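Hypothetical membrane spanning protein (Vibrio fischeri, PDB 4RCK) is of unknown function but carries a magnesium-binding von Willebrand factor type A domain of the BatA type, part of a longer membrane-spanning protein. Local coordinates at residues G63-L68 with L81-N86; I156-I161 with K190-T195. One frame throughout, in Å; residues are numbered along the deposited sequence.

Overall arrangement
Both contacts lie within the von Willebrand factor type A domain but share no element: their centres are 34 Å apart and their nearest atoms about 20 Å. Contact 1 joins the hairpin strands 65-71 and 75-82 of one three-stranded sheet and reaches the start of helix 85-93; it is partly buried, and pairs arginine side chains with aromatic and aliphatic ones. Contact 2 is buried, seating helix 185-195 on strand 154-161 of a second, all-parallel sheet through aliphatic groups and threonines. It covers 238 Å², against 499 Å² for contact 1. The separation of the sheets, with both contacts touched by the second subunit, is consistent with domain halves completed by exchange between subunits.

Contact 1. Residues G63-L68 with L81-N86; sequences GDRLGL and LTFDRN
Arg65 and Phe83 meet through the aliphatic part of the arginine: CG of Arg65 lies 3.4 Å from CE2 of Phe83, approaching the ring obliquely. Its CG sits anti to the carbonyl carbon and beside the backbone N (chi1 -86°), which brings it to the CD2-CE2 bond. Arg65's guanidinium is turned 23° from the ring plane and has Leu81 CD1 over the centre of one face, 4.3 Å above it; NH2 forms a salt bridge with Asp20. The other branch of Leu81, CD2, rests on the backbone of 65-67, 3.6 Å from Leu66 N. These groups flank the antiparallel hairpin of strand 65-71, the middle strand of its three-stranded sheet, and strand 75-82, outermost within this chain. Leu66 N donates to Thr82 O at 3.1 Å, while the return bond from Thr82 N to Leu66 O is weak. Thr82 OG1, anti to its own backbone N, accepts from Asp84 N at 2.6 Å in an ST turn. Asp84 N-caps the following helix through a weak bond from Asn86 N. There Arg85 CG packs 3.8 Å from Leu66 CD1, and both side chains touch Ile58 of helix 46-60. Phe83 also meets Phe83 of the second subunit, planes at about 40°.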
loop_
_atom_site.group_PDB
_atom_site.type_symbol
_atom_site.label_atom_id
_atom_site.label_comp_id
_atom_site.label_asym_id
_atom_site.label_seq_id
_atom_site.Cartn_x
_atom_site.Cartn_y
_atom_site.Cartn_z
ATOM N N GLY A 63 -6.894 6.754 -1.986
ATOM C CA GLY A 63 -5.601 6.259 -2.423
ATOM C C GLY A 63 -4.558 6.185 -1.325
ATOM O O GLY A 63 -3.379 5.964 -1.602
ATOM N N ASP A 64 -4.986 6.358 -0.081
ATOM C CA ASP A 64 -4.062 6.336 1.049
ATOM C C ASP A 64 -4.326 5.154 1.976
ATOM O O ASP A 64 -5.442 4.639 2.038
ATOM C CB ASP A 64 -4.155 7.643 1.839
ATOM C CG ASP A 64 -4.144 8.867 0.946
ATOM O OD1 ASP A 64 -3.146 9.068 0.224
ATOM O OD2 ASP A 64 -5.130 9.633 0.974
ATOM N N ARG A 65 -3.289 4.726 2.692
ATOM C CA ARG A 65 -3.444 3.705 3.722
ATOM C C ARG A 65 -3.729 4.342 5.072
ATOM O O ARG A 65 -3.148 5.369 5.421
ATOM C CB ARG A 65 -2.198 2.823 3.820
ATOM C CG ARG A 65 -2.190 1.652 2.864
ATOM C CD ARG A 65 -1.042 0.707 3.156
ATOM N NE ARG A 65 0.244 1.394 3.139
ATOM C CZ ARG A 65 1.385 0.846 3.545
ATOM N NH1 ARG A 65 1.399 -0.397 4.003
ATOM N NH2 ARG A 65 2.511 1.544 3.496
ATOM N N LEU A 66 -4.624 3.723 5.832
ATOM C CA LEU A 66 -5.008 4.244 7.136
ATOM C C LEU A 66 -4.958 3.157 8.207
ATOM O O LEU A 66 -5.282 1.997 7.947
ATOM C CB LEU A 66 -6.407 4.861 7.066
ATOM C CG LEU A 66 -6.506 6.204 6.339
ATOM C CD1 LEU A 66 -7.935 6.496 5.914
ATOM C CD2 LEU A 66 -5.980 7.318 7.228
ATOM N N GLY A 67 -4.541 3.542 9.410
ATOM C CA GLY A 67 -4.465 2.628 10.534
ATOM C C GLY A 67 -4.999 3.272 11.799
ATOM O O GLY A 67 -5.107 4.496 11.876
ATOM N N LEU A 68 -5.325 2.456 12.797
ATOM C CA LEU A 68 -5.970 2.963 14.006
ATOM C C LEU A 68 -5.266 2.543 15.298
ATOM O O LEU A 68 -5.117 1.355 15.582
ATOM C CB LEU A 68 -7.432 2.508 14.042
ATOM C CG LEU A 68 -8.282 2.919 15.246
ATOM C CD1 LEU A 68 -8.204 4.419 15.485
ATOM C CD2 LEU A 68 -9.725 2.482 15.038
ATOM N N LEU A 81 -2.847 -1.236 9.019
ATOM C CA LEU A 81 -2.852 -0.257 7.931
ATOM C C LEU A 81 -3.558 -0.938 6.768
ATOM O O LEU A 81 -3.451 -2.153 6.616
ATOM C CB LEU A 81 -1.438 0.183 7.525
ATOM C CG LEU A 81 -0.858 1.502 8.059
ATOM C CD1 LEU A 81 0.629 1.594 7.757
ATOM C CD2 LEU A 81 -1.590 2.712 7.502
ATOM N N THR A 82 -4.271 -0.174 5.946
ATOM C CA THR A 82 -5.058 -0.782 4.873
ATOM C C THR A 82 -5.584 0.188 3.827
ATOM O O THR A 82 -5.626 1.399 4.036
ATOM C CB THR A 82 -6.280 -1.527 5.437
ATOM O OG1 THR A 82 -7.122 -1.949 4.358
ATOM C CG2 THR A 82 -7.066 -0.610 6.349
ATOM N N PHE A 83 -6.000 -0.375 2.700
ATOM C CA PHE A 83 -6.655 0.383 1.646
ATOM C C PHE A 83 -8.161 0.284 1.789
ATOM O O PHE A 83 -8.916 1.005 1.134
ATOM C CB PHE A 83 -6.220 -0.119 0.274
ATOM C CG PHE A 83 -5.075 0.643 -0.303
ATOM C CD1 PHE A 83 -5.299 1.630 -1.241
ATOM C CD2 PHE A 83 -3.780 0.387 0.100
ATOM C CE1 PHE A 83 -4.251 2.344 -1.779
ATOM C CE2 PHE A 83 -2.731 1.092 -0.435
ATOM C CZ PHE A 83 -2.965 2.077 -1.372
ATOM N N ASP A 84 -8.596 -0.626 2.650
ATOM C CA ASP A 84 -10.005 -0.724 2.965
ATOM C C ASP A 84 -10.324 0.183 4.139
ATOM O O ASP A 84 -10.074 -0.161 5.293
ATOM C CB ASP A 84 -10.409 -2.158 3.277
ATOM C CG ASP A 84 -11.902 -2.307 3.402
ATOM O OD1 ASP A 84 -12.611 -1.363 2.991
ATOM O OD2 ASP A 84 -12.371 -3.352 3.895
ATOM N N ARG A 85 -10.866 1.353 3.832
ATOM C CA ARG A 85 -11.221 2.318 4.858
ATOM C C ARG A 85 -12.399 1.850 5.705
ATOM O O ARG A 85 -12.467 2.131 6.905
ATOM C CB ARG A 85 -11.541 3.657 4.215
ATOM C CG ARG A 85 -10.314 4.427 3.775
ATOM C CD ARG A 85 -10.244 4.441 2.279
ATOM N NE ARG A 85 -11.557 4.753 1.734
ATOM C CZ ARG A 85 -11.763 5.541 0.688
ATOM N NH1 ARG A 85 -10.735 6.096 0.061
ATOM N NH2 ARG A 85 -13.000 5.771 0.272
ATOM N N ASN A 86 -13.324 1.146 5.059
ATOM C CA ASN A 86 -14.499 0.580 5.715
ATOM C C ASN A 86 -14.186 -0.162 7.012
ATOM O O ASN A 86 -14.903 -0.017 8.000
ATOM C CB ASN A 86 -15.218 -0.367 4.755
ATOM C CG ASN A 86 -15.553 0.292 3.431
ATOM O OD1 ASN A 86 -15.832 1.490 3.374
ATOM N ND2 ASN A 86 -15.523 -0.487 2.357
#

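Contact 2. Residues I156-I161 with K190-T195; sequences IYTVGI and KIATMT
Ile156 divides its two branches between two residues of the helix. CG1 touches CG2 of Ile191 at 3.8 Å, whereas CG2 of Ile156 packs against CG2 of Thr195 at 3.5 Å, the isoleucine crossing both partners at a slant. Two positions along the strand, Thr158 repeats the pattern: its CG2 lies 3.9 Å from Ile191 CG2, and its OG1 lies 3.7 Å from Ala192 CB. The small Ala192 also brings the helix backbone close, with its CA making a CA-H...O contact to Ile156 O at 3.4 Å.

One weak hydrogen bond joins the segments, from Ile156 N to Thr195 OG1 (3.4 Å, 157°). Thr195 OG1 also lies 2.9 Å from Ile191 O and within bonding distance of Ala192 O, so it is held against the helix backbone. Its placement follows from chi1 of 55°, which sets OG1 between the backbone N and the carbonyl carbon. Thr158 OG1 is likewise tied to the helix, bonding to Leu188 O, one turn before Ala192.

The strand and helix axes run nearly antiparallel, at 161°, as in a beta-alpha-beta crossover; here helix 185-195 leads to strand 199-202, which pairs with Thr158 through backbone bonds. Beside it, helix 142-151 meets Ile191 through Ala146, and Leu110 of the second subunit packs on Ile156 and Ile191. Tyr157, which points away from helix 185-195, and Val159 meet helix 205-218 instead.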
loop_
_atom_site.group_PDB
_atom_site.type_symbol
_atom_site.label_atom_id
_atom_site.label_comp_id
_atom_site.label_asym_id
_atom_site.label_seq_id
_atom_site.Cartn_x
_atom_site.Cartn_y
_atom_site.Cartn_z
ATOM N N ILE A 156 13.008 -13.409 -7.945
ATOM C CA ILE A 156 12.469 -13.333 -9.300
ATOM C C ILE A 156 12.033 -14.704 -9.831
ATOM O O ILE A 156 12.811 -15.660 -9.883
ATOM C CB ILE A 156 13.483 -12.671 -10.286
ATOM C CG1 ILE A 156 13.443 -13.320 -11.672
ATOM C CG2 ILE A 156 14.883 -12.690 -9.736
ATOM C CD1 ILE A 156 12.422 -12.722 -12.587
ATOM N N TYR A 157 10.753 -14.780 -10.190
ATOM C CA TYR A 157 10.179 -15.952 -10.834
ATOM C C TYR A 157 10.271 -15.803 -12.347
ATOM O O TYR A 157 9.968 -14.741 -12.890
ATOM C CB TYR A 157 8.718 -16.145 -10.418
ATOM C CG TYR A 157 8.512 -16.440 -8.950
ATOM C CD1 TYR A 157 8.677 -17.724 -8.453
ATOM C CD2 TYR A 157 8.132 -15.440 -8.064
ATOM C CE1 TYR A 157 8.484 -18.005 -7.114
ATOM C CE2 TYR A 157 7.935 -15.710 -6.722
ATOM C CZ TYR A 157 8.112 -16.995 -6.253
ATOM O OH TYR A 157 7.918 -17.273 -4.918
ATOM N N THR A 158 10.680 -16.868 -13.026
ATOM C CA THR A 158 10.833 -16.825 -14.475
ATOM C C THR A 158 9.817 -17.734 -15.165
ATOM O O THR A 158 9.534 -18.834 -14.694
ATOM C CB THR A 158 12.258 -17.227 -14.893
ATOM O OG1 THR A 158 12.489 -18.599 -14.551
ATOM C CG2 THR A 158 13.284 -16.359 -14.180
ATOM N N VAL A 159 9.263 -17.263 -16.278
ATOM C CA VAL A 159 8.257 -18.021 -17.015
ATOM C C VAL A 159 8.620 -18.169 -18.489
ATOM O O VAL A 159 8.598 -17.197 -19.242
ATOM C CB VAL A 159 6.863 -17.361 -16.917
ATOM C CG1 VAL A 159 5.817 -18.220 -17.609
ATOM C CG2 VAL A 159 6.484 -17.122 -15.463
ATOM N N GLY A 160 8.961 -19.387 -18.898
ATOM C CA GLY A 160 9.209 -19.667 -20.300
ATOM C C GLY A 160 7.890 -19.877 -21.014
ATOM O O GLY A 160 7.004 -20.555 -20.491
ATOM N N ILE A 161 7.749 -19.302 -22.204
ATOM C CA ILE A 161 6.475 -19.358 -22.912
ATOM C C ILE A 161 6.641 -19.756 -24.382
ATOM O O ILE A 161 7.408 -19.148 -25.133
ATOM C CB ILE A 161 5.726 -18.006 -22.798
ATOM C CG1 ILE A 161 4.362 -18.087 -23.487
ATOM C CG2 ILE A 161 6.565 -16.853 -23.338
ATOM C CD1 ILE A 161 3.484 -16.884 -23.234
ATOM N N LYS A 190 18.436 -20.736 -14.079
ATOM C CA LYS A 190 19.521 -20.199 -13.259
ATOM C C LYS A 190 19.105 -18.921 -12.545
ATOM O O LYS A 190 19.380 -18.750 -11.361
ATOM C CB LYS A 190 20.763 -19.919 -14.108
ATOM C CG LYS A 190 21.622 -21.131 -14.426
ATOM C CD LYS A 190 22.756 -20.736 -15.360
ATOM C CE LYS A 190 23.157 -21.877 -16.278
ATOM N NZ LYS A 190 23.918 -21.379 -17.460
ATOM N N ILE A 191 18.444 -18.030 -13.279
ATOM C CA ILE A 191 17.989 -16.756 -12.733
ATOM C C ILE A 191 17.075 -16.955 -11.529
ATOM O O ILE A 191 17.318 -16.404 -10.455
ATOM C CB ILE A 191 17.243 -15.922 -13.793
ATOM C CG1 ILE A 191 18.188 -15.535 -14.931
ATOM C CG2 ILE A 191 16.635 -14.681 -13.163
ATOM C CD1 ILE A 191 17.526 -14.728 -16.027
ATOM N N ALA A 192 16.029 -17.752 -11.718
ATOM C CA ALA A 192 15.072 -18.033 -10.655
ATOM C C ALA A 192 15.745 -18.716 -9.468
ATOM O O ALA A 192 15.542 -18.325 -8.319
ATOM C CB ALA A 192 13.936 -18.890 -11.183
ATOM N N THR A 193 16.550 -19.733 -9.760
ATOM C CA THR A 193 17.258 -20.486 -8.729
ATOM C C THR A 193 18.226 -19.607 -7.944
ATOM O O THR A 193 18.256 -19.651 -6.712
ATOM C CB THR A 193 18.032 -21.673 -9.341
ATOM O OG1 THR A 193 17.119 -22.739 -9.631
ATOM C CG2 THR A 193 19.099 -22.180 -8.380
HETATM N N MSE A 194 19.007 -18.806 -8.664
HETATM C CA MSE A 194 19.991 -17.916 -8.052
HETATM C C MSE A 194 19.358 -16.981 -7.025
HETATM O O MSE A 194 19.975 -16.642 -6.015
HETATM C CB MSE A 194 20.699 -17.097 -9.133
HETATM C CG MSE A 194 21.733 -16.117 -8.615
HETATM SE SE MSE A 194 22.654 -15.206 -10.068
HETATM C CE MSE A 194 23.499 -16.752 -10.905
ATOM N N THR A 195 18.118 -16.583 -7.284
ATOM C CA THR A 195 17.440 -15.591 -6.460
ATOM C C THR A 195 16.379 -16.199 -5.551
ATOM O O THR A 195 15.765 -15.497 -4.749
ATOM C CB THR A 195 16.782 -14.529 -7.333
ATOM O OG1 THR A 195 15.903 -15.171 -8.264
ATOM C CG2 THR A 195 17.845 -13.757 -8.098
#